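Side-chain contacts in Epf (Streptococcus pyogenes, PDB 4ES8), which acts as a cell-surface adhesin that binds to cells through an N-terminal domain containing a carbohydrate-binding module: residues A[32-35]-A[41-44]; A[55-60]-A[76-81]; A[114-119]-A[131-136]; A[145-150]-A[189-194]. All blocks are in the same frame, centred on the assembly; numbering follows the deposited sequence.

In the fold
All four contacts lie in the larger beta-sandwich region, probably the carbohydrate-binding module. Interactions 1 and 2 have centres 8 Å apart and share an acetate ion, gripped by Arg42 and the backbone N of Ile57. They also pack directly, with Ile78 against the Arg42 chain. Interaction 4 touches interaction 1 where Phe43 meets Phe145 edge-to-face. Interactions 3 and 4, about 12 Å apart between centres, are joined through strands 127-135 and 186-194, which are neighbours in one sheet. Glu150 adds a salt bridge to Arg132. A sodium ion lies about 10 Å from the side chain of Ile133. Interactions 2 and 3 are farthest apart, 22 Å between centres.

Interaction 1 (A[32-35]-A[41-44]); sequences WEVS and GRFF. With ACT (acetate ion), chain D.
Arg42 packs along Trp32 and hydrogen-bonds to its backbone, a mixed polar and aromatic contact that ties the loop after strand 26-27 to strand 41-46. The strand belongs to one of the two antiparallel sheets of the beta-sandwich in the N-terminal domain. The loop folds back over the strand it leads into. The chain of Arg42 is extended from CG to NE and runs past the six-membered ring of Trp32. The side chains come closest at Arg42 CD and Trp32 CE3, 3.5 Å apart. Arg42 CB lies 3.8 Å from Trp32 CZ3. The guanidinium itself does not lie flat on the indole, since the two planes are 74° apart. It reaches beyond the ring to the loop backbone. Arg42 NH2 donates to Trp32 O over 3.1 Å, nearly straight at 164°, with the oxygen close to the guanidinium plane. A water accepts from Arg42 NE and donates to the same Trp32 O, so this carbonyl takes two bonds. The guanidinium also grips an acetate, probably from the crystallisation liquor, through two hydrogen bonds, from NH1 and NH2. Arg42 NH1 also donates to His55 O. With so many partners the group has little freedom to turn, and the acetate probably offsets its charge. Ile78 of strand 76-80 packs on the same side of the indole as Arg42, and Ile80 packs on the opposite face. Val34 closes the loop end of the contact, its CG2 methyl 3.6 Å from Arg42 NH2 and 3.8 Å from acetate O.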
loop_
_atom_site.group_PDB
_atom_site.type_symbol
_atom_site.label_atom_id
_atom_site.label_comp_id
_atom_site.label_asym_id
_atom_site.label_seq_id
_atom_site.Cartn_x
_atom_site.Cartn_y
_atom_site.Cartn_z
ATOM N N TRP A 32 21.104 5.103 -3.955
ATOM C CA TRP A 32 20.940 6.492 -3.524
ATOM C C TRP A 32 20.823 7.477 -4.720
ATOM O O TRP A 32 20.487 8.643 -4.500
ATOM C CB TRP A 32 22.096 6.966 -2.630
ATOM C CG TRP A 32 22.329 6.146 -1.408
ATOM C CD1 TRP A 32 23.518 5.601 -1.016
ATOM C CD2 TRP A 32 21.397 5.896 -0.343
ATOM N NE1 TRP A 32 23.384 5.000 0.216
ATOM C CE2 TRP A 32 22.085 5.151 0.647
ATOM C CE3 TRP A 32 20.032 6.208 -0.135
ATOM C CZ2 TRP A 32 21.469 4.734 1.838
ATOM C CZ3 TRP A 32 19.412 5.745 1.023
ATOM C CH2 TRP A 32 20.122 5.005 1.987
ATOM N N GLU A 33 21.180 7.028 -5.941
ATOM C CA GLU A 33 21.140 7.876 -7.142
ATOM C C GLU A 33 19.731 8.456 -7.261
ATOM O O GLU A 33 18.772 7.733 -7.501
ATOM C CB GLU A 33 21.556 7.065 -8.375
ATOM C CG GLU A 33 21.767 7.992 -9.566
ATOM C CD GLU A 33 22.139 7.293 -10.856
ATOM O OE1 GLU A 33 22.029 6.048 -10.932
ATOM O OE2 GLU A 33 22.581 8.003 -11.784
ATOM N N VAL A 34 19.615 9.749 -7.011
ATOM C CA VAL A 34 18.332 10.424 -6.820
ATOM C C VAL A 34 17.355 10.184 -7.993
ATOM O O VAL A 34 16.210 9.826 -7.737
ATOM C CB VAL A 34 18.575 11.927 -6.519
ATOM C CG1 VAL A 34 17.286 12.724 -6.474
ATOM C CG2 VAL A 34 19.348 12.100 -5.215
ATOM N N SER A 35 17.820 10.336 -9.249
ATOM C CA SER A 35 17.019 10.191 -10.475
ATOM C C SER A 35 16.748 8.743 -10.857
ATOM O O SER A 35 15.900 8.480 -11.724
ATOM C CB SER A 35 17.736 10.864 -11.645
ATOM O OG SER A 35 18.876 10.123 -12.060
ATOM N N GLY A 41 14.762 7.373 -0.460
ATOM C CA GLY A 41 14.973 8.650 0.213
ATOM C C GLY A 41 15.812 8.474 1.464
ATOM O O GLY A 41 15.827 7.402 2.091
ATOM N N ARG A 42 16.482 9.549 1.858
ATOM C CA ARG A 42 17.400 9.552 2.985
ATOM C C ARG A 42 17.268 10.932 3.627
ATOM O O ARG A 42 17.346 11.948 2.934
ATOM C CB ARG A 42 18.840 9.251 2.504
ATOM C CG ARG A 42 19.181 9.975 1.190
ATOM C CD ARG A 42 20.577 9.601 0.719
ATOM N NE ARG A 42 20.690 9.816 -0.721
ATOM C CZ ARG A 42 21.388 10.803 -1.278
ATOM N NH1 ARG A 42 21.985 11.723 -0.514
ATOM N NH2 ARG A 42 21.444 10.917 -2.601
ATOM N N PHE A 43 16.962 10.958 4.926
ATOM C CA PHE A 43 16.641 12.220 5.599
ATOM C C PHE A 43 17.194 12.257 6.999
ATOM O O PHE A 43 17.535 11.206 7.549
ATOM C CB PHE A 43 15.103 12.329 5.719
ATOM C CG PHE A 43 14.334 12.237 4.422
ATOM C CD1 PHE A 43 13.957 10.998 3.902
ATOM C CD2 PHE A 43 14.014 13.384 3.703
ATOM C CE1 PHE A 43 13.247 10.907 2.695
ATOM C CE2 PHE A 43 13.316 13.295 2.483
ATOM C CZ PHE A 43 12.937 12.058 1.986
ATOM N N PHE A 44 17.191 13.453 7.628
ATOM C CA PHE A 44 17.610 13.528 9.012
ATOM C C PHE A 44 16.863 14.629 9.709
ATOM O O PHE A 44 16.254 15.496 9.066
ATOM C CB PHE A 44 19.138 13.742 9.146
ATOM C CG PHE A 44 19.557 15.124 8.699
ATOM C CD1 PHE A 44 19.743 15.409 7.347
ATOM C CD2 PHE A 44 19.811 16.123 9.626
ATOM C CE1 PHE A 44 20.134 16.697 6.927
ATOM C CE2 PHE A 44 20.202 17.417 9.212
ATOM C CZ PHE A 44 20.363 17.685 7.866
HETATM C C ACT D . 23.304 13.995 -2.900
HETATM O O ACT D . 22.540 13.363 -3.660
HETATM O OXT ACT D . 23.375 13.895 -1.663
HETATM C CH3 ACT D . 24.314 14.993 -3.491
HETATM O O HOH W 1 18.599 9.191 -2.557
#

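Interaction 2 (A[55-60]-A[76-81]); sequences HLIPAK and SYIKID. With ACT (acetate ion), chain D.
His55 and Ser76 are joined by a side-chain hydrogen bond, and Ile78 packs against the same imidazole. The contact links the loop after strand 51-54 to strand 76-80. The CA-CB bond of His55 points toward the strand. CG stands anti to the backbone N (chi1 -179°), which carries the ring across to it. At the near corner, His55 ND1 faces the Ile78 CD1 methyl at 3.8 Å. ND1 is buried and has no polar partner in the model. His55 CE1 comes next, 4.0 Å from Ile78 CG2. That methyl makes a CH-pi contact over the ring face, 4.2 Å from the centroid and displaced toward the rim. At the tip, His55 NE2 and Ser76 OG form a hydrogen bond of 2.8 Å at the ring edge, and either atom could be the donor. His55 CD2, beside it, lies 3.5 Å from Ser76 OG. Ser76 OG is also bonded to Tyr97 OH, which helps to fix the hydroxyl. The apolar setting of ND1 would probably disfavour a charged ring. Beside the imidazole, Ile57 CG2 meets Ile78 CD1 at 3.8 Å, so this one methyl serves both loop residues. Ile57 N donates to acetate OXT over 2.9 Å. The ring of His70 stacks on His55. The cluster is therefore enclosed between strand 76-80 of one sheet and strands 41-46 and 97-105 of the other, from which Phe44 and Tyr97 touch His55.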
loop_
_atom_site.group_PDB
_atom_site.type_symbol
_atom_site.label_atom_id
_atom_site.label_comp_id
_atom_site.label_asym_id
_atom_site.label_seq_id
_atom_site.Cartn_x
_atom_site.Cartn_y
_atom_site.Cartn_z
ATOM N N HIS A 55 19.156 14.093 3.488
ATOM C CA HIS A 55 20.471 13.756 4.025
ATOM C C HIS A 55 21.476 13.680 2.889
ATOM O O HIS A 55 21.681 12.627 2.266
ATOM C CB HIS A 55 20.362 12.409 4.766
ATOM C CG HIS A 55 21.605 11.868 5.421
ATOM N ND1 HIS A 55 22.713 11.448 4.681
ATOM C CD2 HIS A 55 21.839 11.607 6.731
ATOM C CE1 HIS A 55 23.582 10.975 5.569
ATOM N NE2 HIS A 55 23.103 11.036 6.811
ATOM N N LEU A 56 22.120 14.823 2.608
ATOM C CA LEU A 56 23.092 14.884 1.516
ATOM C C LEU A 56 24.319 14.025 1.789
ATOM O O LEU A 56 24.702 13.832 2.945
ATOM C CB LEU A 56 23.531 16.326 1.250
ATOM C CG LEU A 56 22.421 17.322 0.959
ATOM C CD1 LEU A 56 22.910 18.739 1.185
ATOM C CD2 LEU A 56 21.862 17.150 -0.457
ATOM N N ILE A 57 24.898 13.473 0.721
ATOM C CA ILE A 57 26.128 12.695 0.802
ATOM C C ILE A 57 27.057 13.311 -0.274
ATOM O O ILE A 57 26.552 14.073 -1.113
ATOM C CB ILE A 57 25.917 11.174 0.666
ATOM C CG1 ILE A 57 25.367 10.824 -0.736
ATOM C CG2 ILE A 57 24.994 10.676 1.812
ATOM C CD1 ILE A 57 25.049 9.346 -0.999
ATOM N N PRO A 58 28.373 13.021 -0.276
ATOM C CA PRO A 58 29.251 13.666 -1.275
ATOM C C PRO A 58 28.782 13.334 -2.687
ATOM O O PRO A 58 28.539 12.173 -3.011
ATOM C CB PRO A 58 30.636 13.092 -0.941
ATOM C CG PRO A 58 30.554 12.784 0.529
ATOM C CD PRO A 58 29.165 12.190 0.657
ATOM N N ALA A 59 28.583 14.380 -3.528
ATOM C CA ALA A 59 28.007 14.169 -4.855
ATOM C C ALA A 59 28.768 13.147 -5.700
ATOM O O ALA A 59 28.125 12.391 -6.419
ATOM C CB ALA A 59 27.890 15.495 -5.599
ATOM N N LYS A 60 30.109 13.097 -5.587
ATOM C CA LYS A 60 30.916 12.163 -6.389
ATOM C C LYS A 60 30.751 10.695 -5.971
ATOM O O LYS A 60 31.122 9.792 -6.735
ATOM C CB LYS A 60 32.388 12.538 -6.280
ATOM C CG LYS A 60 32.741 13.773 -7.103
ATOM C CD LYS A 60 34.186 14.204 -6.897
ATOM C CE LYS A 60 34.494 15.499 -7.621
ATOM N NZ LYS A 60 34.388 15.346 -9.099
ATOM N N SER A 76 26.338 11.022 10.684
ATOM C CA SER A 76 25.733 9.755 10.327
ATOM C C SER A 76 26.297 9.300 8.997
ATOM O O SER A 76 26.741 10.129 8.183
ATOM C CB SER A 76 24.205 9.871 10.265
ATOM O OG SER A 76 23.808 11.008 9.502
ATOM N N TYR A 77 26.356 7.979 8.808
ATOM C CA TYR A 77 26.676 7.349 7.540
ATOM C C TYR A 77 25.496 6.493 7.183
ATOM O O TYR A 77 24.790 6.021 8.081
ATOM C CB TYR A 77 27.957 6.472 7.638
ATOM C CG TYR A 77 29.252 7.257 7.702
ATOM C CD1 TYR A 77 29.538 8.090 8.785
ATOM C CD2 TYR A 77 30.220 7.116 6.713
ATOM C CE1 TYR A 77 30.738 8.813 8.846
ATOM C CE2 TYR A 77 31.428 7.816 6.774
ATOM C CZ TYR A 77 31.679 8.660 7.840
ATOM O OH TYR A 77 32.867 9.372 7.872
ATOM N N ILE A 78 25.290 6.255 5.891
ATOM C CA ILE A 78 24.165 5.443 5.414
ATOM C C ILE A 78 24.672 4.426 4.399
ATOM O O ILE A 78 25.685 4.673 3.727
ATOM C CB ILE A 78 23.061 6.347 4.833
ATOM C CG1 ILE A 78 23.582 7.204 3.646
ATOM C CG2 ILE A 78 22.438 7.210 5.980
ATOM C CD1 ILE A 78 22.464 8.084 3.001
ATOM N N LYS A 79 23.966 3.294 4.267
ATOM C CA LYS A 79 24.425 2.235 3.354
ATOM C C LYS A 79 23.244 1.517 2.769
ATOM O O LYS A 79 22.293 1.178 3.494
ATOM C CB LYS A 79 25.342 1.235 4.092
ATOM C CG LYS A 79 25.899 0.099 3.231
ATOM C CD LYS A 79 26.935 -0.776 4.008
ATOM C CE LYS A 79 26.375 -1.503 5.223
ATOM N NZ LYS A 79 25.371 -2.548 4.865
ATOM N N ILE A 80 23.291 1.302 1.451
ATOM C CA ILE A 80 22.205 0.609 0.777
ATOM C C ILE A 80 22.771 -0.429 -0.170
ATOM O O ILE A 80 23.895 -0.278 -0.712
ATOM C CB ILE A 80 21.310 1.638 0.018
ATOM C CG1 ILE A 80 19.921 1.081 -0.315
ATOM C CG2 ILE A 80 22.020 2.210 -1.241
ATOM C CD1 ILE A 80 18.932 2.212 -0.805
ATOM N N ASP A 81 22.020 -1.504 -0.325
ATOM C CA ASP A 81 22.361 -2.505 -1.322
ATOM C C ASP A 81 21.058 -3.132 -1.816
ATOM O O ASP A 81 19.959 -2.657 -1.475
ATOM C CB ASP A 81 23.397 -3.515 -0.813
ATOM C CG ASP A 81 22.960 -4.359 0.347
ATOM O OD1 ASP A 81 21.728 -4.580 0.496
ATOM O OD2 ASP A 81 23.838 -4.829 1.095
HETATM C C ACT D . 23.304 13.995 -2.900
HETATM O O ACT D . 22.540 13.363 -3.660
HETATM O OXT ACT D . 23.375 13.895 -1.663
HETATM C CH3 ACT D . 24.314 14.993 -3.491
#

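Interaction 3 (A[114-119]-A[131-136]); sequences YKITFE and YRIGSA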
loop_
_atom_site.group_PDB
_atom_site.type_symbol
_atom_site.label_atom_id
_atom_site.label_comp_id
_atom_site.label_asym_id
_atom_site.label_seq_id
_atom_site.Cartn_x
_atom_site.Cartn_y
_atom_site.Cartn_z
ATOM N N TYR A 114 -3.214 -2.646 2.240
ATOM C CA TYR A 114 -1.903 -3.183 1.901
ATOM C C TYR A 114 -1.235 -3.794 3.113
ATOM O O TYR A 114 -1.546 -3.429 4.261
ATOM C CB TYR A 114 -1.010 -2.088 1.296
ATOM C CG TYR A 114 -1.542 -1.608 -0.039
ATOM C CD1 TYR A 114 -1.221 -2.278 -1.217
ATOM C CD2 TYR A 114 -2.438 -0.539 -0.116
ATOM C CE1 TYR A 114 -1.751 -1.877 -2.447
ATOM C CE2 TYR A 114 -2.980 -0.133 -1.340
ATOM C CZ TYR A 114 -2.639 -0.810 -2.498
ATOM O OH TYR A 114 -3.181 -0.401 -3.698
ATOM N N LYS A 115 -0.334 -4.745 2.843
ATOM C CA LYS A 115 0.439 -5.440 3.867
ATOM C C LYS A 115 1.911 -5.329 3.529
ATOM O O LYS A 115 2.337 -5.873 2.507
ATOM C CB LYS A 115 0.021 -6.920 3.968
ATOM C CG LYS A 115 0.874 -7.748 4.940
ATOM C CD LYS A 115 0.629 -9.255 4.779
ATOM C CE LYS A 115 1.334 -10.049 5.862
ATOM N NZ LYS A 115 1.099 -11.514 5.733
ATOM N N ILE A 116 2.666 -4.628 4.368
ATOM C CA ILE A 116 4.113 -4.486 4.227
ATOM C C ILE A 116 4.764 -5.493 5.149
ATOM O O ILE A 116 4.340 -5.647 6.309
ATOM C CB ILE A 116 4.554 -3.052 4.609
ATOM C CG1 ILE A 116 4.089 -1.998 3.615
ATOM C CG2 ILE A 116 6.075 -2.970 4.851
ATOM C CD1 ILE A 116 4.335 -0.540 4.127
ATOM N N THR A 117 5.825 -6.163 4.660
ATOM C CA THR A 117 6.610 -7.067 5.492
ATOM C C THR A 117 8.063 -6.735 5.278
ATOM O O THR A 117 8.452 -6.330 4.186
ATOM C CB THR A 117 6.314 -8.541 5.182
ATOM O OG1 THR A 117 6.529 -8.805 3.792
ATOM C CG2 THR A 117 4.886 -8.944 5.567
ATOM N N PHE A 118 8.877 -6.888 6.322
ATOM C CA PHE A 118 10.322 -6.684 6.209
ATOM C C PHE A 118 10.980 -7.298 7.395
ATOM O O PHE A 118 10.288 -7.725 8.318
ATOM C CB PHE A 118 10.707 -5.190 6.078
ATOM C CG PHE A 118 10.274 -4.313 7.236
ATOM C CD1 PHE A 118 8.979 -3.826 7.311
ATOM C CD2 PHE A 118 11.166 -3.985 8.253
ATOM C CE1 PHE A 118 8.584 -3.016 8.389
ATOM C CE2 PHE A 118 10.762 -3.203 9.344
ATOM C CZ PHE A 118 9.476 -2.714 9.403
ATOM N N GLU A 119 12.313 -7.320 7.387
ATOM C CA GLU A 119 13.040 -7.812 8.543
ATOM C C GLU A 119 13.693 -6.645 9.245
ATOM O O GLU A 119 14.408 -5.865 8.607
ATOM C CB GLU A 119 14.123 -8.825 8.126
ATOM C CG GLU A 119 13.563 -10.068 7.459
ATOM C CD GLU A 119 14.641 -11.076 7.132
ATOM O OE1 GLU A 119 15.331 -11.541 8.068
ATOM O OE2 GLU A 119 14.761 -11.437 5.942
ATOM N N TYR A 131 8.349 3.106 12.691
ATOM C CA TYR A 131 7.911 2.722 11.334
ATOM C C TYR A 131 6.679 3.539 11.000
ATOM O O TYR A 131 5.714 3.528 11.768
ATOM C CB TYR A 131 7.557 1.232 11.219
ATOM C CG TYR A 131 8.542 0.244 11.812
ATOM C CD1 TYR A 131 9.901 0.292 11.487
ATOM C CD2 TYR A 131 8.102 -0.813 12.605
ATOM C CE1 TYR A 131 10.793 -0.667 11.970
ATOM C CE2 TYR A 131 8.981 -1.773 13.089
ATOM C CZ TYR A 131 10.330 -1.693 12.775
ATOM O OH TYR A 131 11.200 -2.630 13.275
ATOM N N ARG A 132 6.706 4.235 9.873
ATOM C CA ARG A 132 5.568 5.045 9.480
ATOM C C ARG A 132 5.258 4.873 8.026
ATOM O O ARG A 132 6.097 4.377 7.285
ATOM C CB ARG A 132 5.873 6.537 9.736
ATOM C CG ARG A 132 6.052 6.935 11.208
ATOM C CD ARG A 132 4.734 7.152 11.929
ATOM N NE ARG A 132 4.986 7.323 13.360
ATOM C CZ ARG A 132 4.020 7.474 14.254
ATOM N NH1 ARG A 132 2.744 7.433 13.875
ATOM N NH2 ARG A 132 4.317 7.630 15.542
ATOM N N ILE A 133 4.071 5.333 7.607
ATOM C CA ILE A 133 3.735 5.428 6.186
ATOM C C ILE A 133 3.893 6.899 5.812
ATOM O O ILE A 133 3.567 7.783 6.617
ATOM C CB ILE A 133 2.310 4.905 5.868
ATOM C CG1 ILE A 133 2.099 3.486 6.451
ATOM C CG2 ILE A 133 2.029 4.938 4.342
ATOM C CD1 ILE A 133 3.070 2.420 5.970
ATOM N N GLY A 134 4.379 7.168 4.608
ATOM C CA GLY A 134 4.491 8.551 4.188
ATOM C C GLY A 134 4.323 8.714 2.691
ATOM O O GLY A 134 4.080 7.745 1.966
ATOM N N SER A 135 4.473 9.964 2.226
ATOM C CA SER A 135 4.494 10.204 0.785
ATOM C C SER A 135 5.709 9.508 0.167
ATOM O O SER A 135 6.706 9.255 0.856
ATOM C CB SER A 135 4.610 11.703 0.522
ATOM O OG SER A 135 5.760 12.245 1.150
ATOM N N ALA A 136 5.666 9.225 -1.146
ATOM C CA ALA A 136 6.853 8.670 -1.776
ATOM C C ALA A 136 7.972 9.687 -1.774
ATOM O O ALA A 136 7.708 10.894 -1.842
ATOM C CB ALA A 136 6.533 8.283 -3.224
#
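Ile116 and Ile133 mark the closest backbone approach, 10.1 Å between CA atoms, so strands 113-123 and 127-135 face each other as layers rather than pairing side by side. The two strands follow one another in the chain but lie in different sheets. This is the core packing of a beta-sandwich. The two isoleucines reach toward each other tip to tip. Ile116 CD1 and Ile133 CD1 are 3.7 Å apart. The Ile116 arm is extended, while the Ile133 arm is folded at its last torsion (chi2 -58°), which brings its methyl to the meeting point. Next to them Phe118 and Tyr131 form a T-shaped, edge-to-face pair. The centroids are 4.9 Å apart and the planes stand at 85°. Phe118 presents its edge, with CZ at 3.4 Å above the Tyr131 ring plane, over its centre. The closest atoms are Phe118 CZ and Tyr131 CE1, at 3.5 Å. The C-H at Phe118 CZ thus points into the pi cloud of Tyr131. Tyr131 also has a cation-pi contact with Arg169. Its hydroxyl is hydrogen-bonded to Gln120, so the polar end of the ring is satisfied beyond this contact. Leu188 of strand 186-194 packs on both Ile116 and Phe118 and extends the same apolar layer. All four contacting residues are buried. The sheets are held together here by methyl and ring packing, to which the T-shaped pair adds directionality, and the buried tyrosine brings its hydroxyl into the core with Gln120 as partner.

Interaction 4 (A[145-150]-A[189-194]); sequences FKISDE and VLLSKV
Phe145 and Ile147 pack on Val189 and Leu191, joining strand 144-146 and the 3-10 turn after it to strand 186-194. Both strands lie in one antiparallel sheet of the sandwich, connected through strands 51-54, 41-46 and 97-105. The tight part lies at the tip of Phe145. Its CZ atom is 3.6 Å from Val189 CG1. That methyl stands anti to the backbone N of Val189 (chi1 -164°), which carries it to the end of the ring. Leu191 is held more loosely here, with CD2 at the ring edge 4.3 Å from Phe145 CZ. The same Leu191 CD2 fits closer to Ile147, 3.8 Å from both CG1 and CD1. The Tyr52 ring stacks on Phe145. On the solvent side, Lys146 at the strand end and Ser148 in the turn are exposed, and Ile147 is only partly covered. The turn is held by bonds of its own and by Asp50. Lys146 N donates to Asp149 OD2 over 3.1 Å, meeting that oxygen from above the carboxylate plane. The contact is purely apolar, so it depends on shape and burial, while polar bonds within the turn probably help to set the position from which Ile147 reaches Leu191.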
loop_
_atom_site.group_PDB
_atom_site.type_symbol
_atom_site.label_atom_id
_atom_site.label_comp_id
_atom_site.label_asym_id
_atom_site.label_seq_id
_atom_site.Cartn_x
_atom_site.Cartn_y
_atom_site.Cartn_z
ATOM N N PHE A 145 9.843 15.917 4.817
ATOM C CA PHE A 145 8.599 15.365 5.329
ATOM C C PHE A 145 8.513 15.571 6.821
ATOM O O PHE A 145 9.526 15.877 7.472
ATOM C CB PHE A 145 8.438 13.841 5.025
ATOM C CG PHE A 145 9.254 12.903 5.884
ATOM C CD1 PHE A 145 10.574 12.587 5.548
ATOM C CD2 PHE A 145 8.691 12.284 6.999
ATOM C CE1 PHE A 145 11.332 11.727 6.351
ATOM C CE2 PHE A 145 9.452 11.420 7.805
ATOM C CZ PHE A 145 10.773 11.141 7.470
ATOM N N LYS A 146 7.285 15.377 7.341
ATOM C CA LYS A 146 6.990 15.419 8.775
ATOM C C LYS A 146 6.402 14.086 9.171
ATOM O O LYS A 146 5.589 13.551 8.427
ATOM C CB LYS A 146 6.007 16.544 9.135
ATOM C CG LYS A 146 6.557 17.965 9.000
ATOM C CD LYS A 146 5.805 18.928 9.931
ATOM C CE LYS A 146 4.400 19.269 9.487
ATOM N NZ LYS A 146 3.570 19.757 10.621
ATOM N N ILE A 147 6.810 13.526 10.322
ATOM C CA ILE A 147 6.250 12.229 10.730
ATOM C C ILE A 147 4.721 12.340 10.775
ATOM O O ILE A 147 4.016 11.439 10.305
ATOM C CB ILE A 147 6.806 11.820 12.104
ATOM C CG1 ILE A 147 8.320 11.593 12.043
ATOM C CG2 ILE A 147 6.078 10.567 12.639
ATOM C CD1 ILE A 147 8.962 11.294 13.445
ATOM N N SER A 148 4.238 13.462 11.332
ATOM C CA SER A 148 2.806 13.726 11.536
ATOM C C SER A 148 2.015 13.843 10.211
ATOM O O SER A 148 0.783 13.872 10.268
ATOM C CB SER A 148 2.624 14.991 12.372
ATOM O OG SER A 148 3.126 16.118 11.683
ATOM N N ASP A 149 2.686 13.847 9.030
ATOM C CA ASP A 149 1.975 13.857 7.731
ATOM C C ASP A 149 1.359 12.465 7.433
ATOM O O ASP A 149 0.623 12.330 6.459
ATOM C CB ASP A 149 2.910 14.233 6.557
ATOM C CG ASP A 149 3.523 15.633 6.541
ATOM O OD1 ASP A 149 2.907 16.562 7.126
ATOM O OD2 ASP A 149 4.596 15.809 5.895
ATOM N N GLU A 150 1.704 11.421 8.216
ATOM C CA GLU A 150 1.208 10.064 7.949
ATOM C C GLU A 150 -0.297 10.025 7.727
ATOM O O GLU A 150 -0.755 9.328 6.817
ATOM C CB GLU A 150 1.569 9.152 9.120
ATOM C CG GLU A 150 1.128 7.701 8.965
ATOM C CD GLU A 150 1.588 6.843 10.120
ATOM O OE1 GLU A 150 1.243 7.181 11.286
ATOM O OE2 GLU A 150 2.286 5.830 9.858
ATOM N N VAL A 189 8.394 4.453 5.781
ATOM C CA VAL A 189 9.384 5.308 6.429
ATOM C C VAL A 189 10.034 4.537 7.565
ATOM O O VAL A 189 9.347 4.082 8.486
ATOM C CB VAL A 189 8.789 6.653 6.930
ATOM C CG1 VAL A 189 9.929 7.644 7.217
ATOM C CG2 VAL A 189 7.837 7.233 5.889
ATOM N N LEU A 190 11.351 4.357 7.462
ATOM C CA LEU A 190 12.132 3.585 8.450
ATOM C C LEU A 190 12.951 4.567 9.262
ATOM O O LEU A 190 13.936 5.123 8.746
ATOM C CB LEU A 190 13.035 2.590 7.724
ATOM C CG LEU A 190 12.262 1.516 6.939
ATOM C CD1 LEU A 190 13.171 0.815 5.970
ATOM C CD2 LEU A 190 11.588 0.506 7.879
ATOM N N LEU A 191 12.500 4.863 10.494
ATOM C CA LEU A 191 13.130 5.890 11.308
ATOM C C LEU A 191 13.905 5.331 12.455
ATOM O O LEU A 191 13.485 4.359 13.085
ATOM C CB LEU A 191 12.081 6.886 11.878
ATOM C CG LEU A 191 11.108 7.479 10.854
ATOM C CD1 LEU A 191 9.781 6.741 10.889
ATOM C CD2 LEU A 191 10.863 8.957 11.134
ATOM N N SER A 192 15.039 5.977 12.759
ATOM C CA SER A 192 15.806 5.597 13.950
ATOM C C SER A 192 16.349 6.845 14.600
ATOM O O SER A 192 16.390 7.912 13.976
ATOM C CB SER A 192 16.928 4.618 13.603
ATOM O OG SER A 192 17.848 5.138 12.658
ATOM N N LYS A 193 16.747 6.731 15.868
ATOM C CA LYS A 193 17.309 7.887 16.528
ATOM C C LYS A 193 18.195 7.483 17.681
ATOM O O LYS A 193 18.094 6.360 18.187
ATOM C CB LYS A 193 16.206 8.858 16.983
ATOM C CG LYS A 193 15.476 8.476 18.245
ATOM C CD LYS A 193 14.661 9.682 18.746
ATOM C CE LYS A 193 13.634 9.337 19.778
ATOM N NZ LYS A 193 12.787 10.519 20.104
ATOM N N VAL A 194 19.062 8.425 18.083
ATOM C CA VAL A 194 19.873 8.312 19.295
ATOM C C VAL A 194 19.435 9.450 20.206
ATOM O O VAL A 194 19.204 10.564 19.723
ATOM C CB VAL A 194 21.409 8.305 19.033
ATOM C CG1 VAL A 194 21.816 7.019 18.313
ATOM C CG2 VAL A 194 21.896 9.533 18.255
#